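Local coordinates for putative dehydrogenase (Pseudarthrobacter phenanthrenivorans, PDB 6A3F), which catalyses the NAD+-dependent oxidation of levoglucosan to 3-dehydrolevoglucosan as a homotetrameric member of the Gfo/Idh/MocA family, at residues G223-V228 and T270-A275. Residues are numbered along the deposited sequence; the frame is centred on the assembly and turned at random.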
ATOM      1  N   GLY B 223     -19.423  13.470 -15.866  1.00 22.84           N
ATOM      2  CA  GLY B 223     -20.459  13.981 -16.794  1.00 22.46           C
ATOM      3  C   GLY B 223     -20.045  13.775 -18.250  1.00 22.80           C
ATOM      4  O   GLY B 223     -19.082  13.017 -18.558  1.00 21.54           O
ATOM      5  N   GLU B 224     -20.736  14.479 -19.161  1.00 22.81           N
ATOM      6  CA  GLU B 224     -20.528  14.260 -20.563  1.00 24.00           C
ATOM      7  C   GLU B 224     -19.228  14.924 -21.005  1.00 24.30           C
ATOM      8  O   GLU B 224     -18.780  15.906 -20.460  1.00 24.73           O
ATOM      9  CB  GLU B 224     -21.691  14.838 -21.383  1.00 26.49           C
ATOM     10  CG  GLU B 224     -23.033  14.206 -21.116  1.00 26.55           C
ATOM     11  CD  GLU B 224     -23.225  12.785 -21.642  1.00 26.41           C
ATOM     12  OE1 GLU B 224     -22.237  12.161 -22.127  1.00 27.94           O
ATOM     13  OE2 GLU B 224     -24.361  12.276 -21.498  1.00 29.42           O
ATOM     14  N   PHE B 225     -18.688  14.408 -22.092  1.00 23.50           N
ATOM     15  CA  PHE B 225     -17.525  14.917 -22.702  1.00 23.28           C
ATOM     16  C   PHE B 225     -17.878  16.041 -23.694  1.00 28.07           C
ATOM     17  O   PHE B 225     -18.791  15.897 -24.504  1.00 33.40           O
ATOM     18  CB  PHE B 225     -16.817  13.805 -23.489  1.00 23.72           C
ATOM     19  CG  PHE B 225     -16.080  12.751 -22.694  1.00 22.13           C
ATOM     20  CD1 PHE B 225     -16.575  12.286 -21.487  1.00 24.60           C
ATOM     21  CD2 PHE B 225     -14.887  12.225 -23.156  1.00 24.44           C
ATOM     22  CE1 PHE B 225     -15.920  11.270 -20.796  1.00 23.27           C
ATOM     23  CE2 PHE B 225     -14.224  11.234 -22.448  1.00 23.99           C
ATOM     24  CZ  PHE B 225     -14.750  10.743 -21.278  1.00 22.67           C
ATOM     25  N   SER B 226     -17.051  17.064 -23.713  1.00 28.23           N
ATOM     26  CA  SER B 226     -17.209  18.183 -24.681  1.00 29.47           C
ATOM     27  C   SER B 226     -16.266  18.003 -25.877  1.00 28.75           C
ATOM     28  O   SER B 226     -16.644  18.174 -27.053  1.00 27.71           O
ATOM     29  CB  SER B 226     -16.964  19.488 -24.005  1.00 31.04           C
ATOM     30  OG  SER B 226     -17.126  20.535 -24.950  1.00 38.11           O
ATOM     31  N   ALA B 227     -15.003  17.729 -25.595  1.00 25.25           N
ATOM     32  CA  ALA B 227     -14.003  17.562 -26.628  1.00 25.26           C
ATOM     33  C   ALA B 227     -12.873  16.646 -26.133  1.00 25.59           C
ATOM     34  O   ALA B 227     -12.625  16.559 -24.948  1.00 25.20           O
ATOM     35  CB  ALA B 227     -13.466  18.891 -27.103  1.00 24.31           C
ATOM     36  N   VAL B 228     -12.173  16.033 -27.080  1.00 24.19           N
ATOM     37  CA  VAL B 228     -11.007  15.188 -26.800  1.00 24.71           C
ATOM     38  C   VAL B 228      -9.803  15.549 -27.686  1.00 26.47           C
ATOM     39  O   VAL B 228      -9.915  16.122 -28.786  1.00 25.30           O
ATOM     40  CB  VAL B 228     -11.392  13.709 -26.996  1.00 22.27           C
ATOM     41  CG1 VAL B 228     -12.466  13.249 -26.027  1.00 21.44           C
ATOM     42  CG2 VAL B 228     -11.831  13.460 -28.450  1.00 21.66           C
ATOM     43  N   THR B 270      -5.768  10.273 -23.998  1.00 22.60           N
ATOM     44  CA  THR B 270      -6.573  11.385 -24.483  1.00 22.56           C
ATOM     45  C   THR B 270      -6.747  12.381 -23.345  1.00 23.73           C
ATOM     46  O   THR B 270      -7.045  11.955 -22.200  1.00 20.52           O
ATOM     47  CB  THR B 270      -7.912  10.906 -25.045  1.00 24.11           C
ATOM     48  OG1 THR B 270      -8.557  12.040 -25.646  1.00 22.85           O
ATOM     49  CG2 THR B 270      -8.829  10.280 -24.012  1.00 25.38           C
ATOM     50  N   MET B 271      -6.611  13.678 -23.675  1.00 23.22           N
ATOM     51  CA  MET B 271      -7.078  14.723 -22.780  1.00 20.51           C
ATOM     52  C   MET B 271      -8.565  14.975 -23.056  1.00 20.87           C
ATOM     53  O   MET B 271      -9.107  14.623 -24.124  1.00 23.06           O
ATOM     54  CB  MET B 271      -6.269  16.005 -22.926  1.00 23.31           C
ATOM     55  CG  MET B 271      -4.758  15.837 -22.796  1.00 25.46           C
ATOM     56  SD  MET B 271      -3.828  17.394 -22.661  1.00 26.86           S
ATOM     57  CE  MET B 271      -3.866  17.954 -24.371  1.00 27.11           C
ATOM     58  N   ILE B 272      -9.285  15.498 -22.061  1.00 20.77           N
ATOM     59  CA  ILE B 272     -10.714  15.640 -22.098  1.00 21.27           C
ATOM     60  C   ILE B 272     -11.086  17.014 -21.548  1.00 24.12           C
ATOM     61  O   ILE B 272     -10.541  17.478 -20.527  1.00 22.29           O
ATOM     62  CB  ILE B 272     -11.413  14.569 -21.252  1.00 22.18           C
ATOM     63  CG1 ILE B 272     -11.014  13.150 -21.655  1.00 25.79           C
ATOM     64  CG2 ILE B 272     -12.930  14.780 -21.204  1.00 24.79           C
ATOM     65  CD1 ILE B 272     -11.228  12.161 -20.536  1.00 25.14           C
ATOM     66  N   ARG B 273     -11.998  17.673 -22.278  1.00 23.94           N
ATOM     67  CA  ARG B 273     -12.730  18.765 -21.710  1.00 25.22           C
ATOM     68  C   ARG B 273     -14.154  18.275 -21.484  1.00 23.67           C
ATOM     69  O   ARG B 273     -14.849  17.860 -22.420  1.00 25.91           O
ATOM     70  CB  ARG B 273     -12.674  20.026 -22.582  1.00 26.92           C
ATOM     71  CG  ARG B 273     -13.614  21.118 -22.073  1.00 36.24           C
ATOM     72  CD  ARG B 273     -13.159  21.814 -20.773  1.00 39.15           C
ATOM     73  NE  ARG B 273     -11.905  22.512 -21.065  1.00 45.17           N
ATOM     74  CZ  ARG B 273     -11.218  23.221 -20.187  1.00 38.28           C
ATOM     75  NH1 ARG B 273     -11.711  23.418 -18.970  1.00 41.00           N
ATOM     76  NH2 ARG B 273     -10.038  23.690 -20.523  1.00 33.40           N
ATOM     77  N   PHE B 274     -14.604  18.347 -20.245  1.00 19.95           N
ATOM     78  CA  PHE B 274     -15.929  17.925 -19.934  1.00 21.29           C
ATOM     79  C   PHE B 274     -16.928  19.062 -20.247  1.00 24.88           C
ATOM     80  O   PHE B 274     -16.577  20.240 -20.107  1.00 25.17           O
ATOM     81  CB  PHE B 274     -16.040  17.519 -18.460  1.00 22.84           C
ATOM     82  CG  PHE B 274     -15.356  16.211 -18.144  1.00 20.48           C
ATOM     83  CD1 PHE B 274     -16.013  15.005 -18.342  1.00 23.95           C
ATOM     84  CD2 PHE B 274     -14.037  16.208 -17.703  1.00 21.75           C
ATOM     85  CE1 PHE B 274     -15.366  13.812 -18.058  1.00 23.77           C
ATOM     86  CE2 PHE B 274     -13.401  15.010 -17.402  1.00 22.80           C
ATOM     87  CZ  PHE B 274     -14.071  13.818 -17.591  1.00 22.59           C
ATOM     88  N   ALA B 275     -18.153  18.667 -20.574  1.00 23.87           N
ATOM     89  CA  ALA B 275     -19.301  19.604 -20.786  1.00 26.70           C
ATOM     90  C   ALA B 275     -19.467  20.541 -19.585  1.00 28.38           C
ATOM     91  O   ALA B 275     -19.724  21.710 -19.796  1.00 31.16           O
ATOM     92  CB  ALA B 275     -20.582  18.856 -21.064  1.00 24.96           C
TER
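A classic beta bulge interrupts the antiparallel pairing of strands 225-233 and 267-274 in the large mixed sheet of the C-terminal substrate-binding domain: Ser226 and Ala227 stand opposite the single residue Arg273. The carbonyl oxygen of Arg273 takes two amides in its own plane, Ser226 N at 2.7 Å and Ala227 N at 3.2 Å. Arg273 N donates to Ala227 O (3.0 Å), nearly straight at 170°. Ahead of the bulge, where Gly223 leaves helix 206-221 with positive phi, Ala275 N bonds Glu224 O at 2.8 Å. Although the Phe225 and Phe274 side chains set out away from the opposite strand, their rings come together beside Ile272. With chi1 at -55°, Ile272 turns CG2 into the corner between two ring faces: over one face of Phe225, 4.0 Å from the ring centroid in a CH-pi contact, and over the centre of one Phe274 face. Ile215 and Ala218 of helix 206-221 and Ile389 of helix 380-399 also pack on Phe225, tying the sheet to both helices. The rings form a T-shaped pair, planes at 71°, the edge of Phe274 directed at the face of Phe225, with Phe225 CE1 and Phe274 CE1 3.8 Å apart.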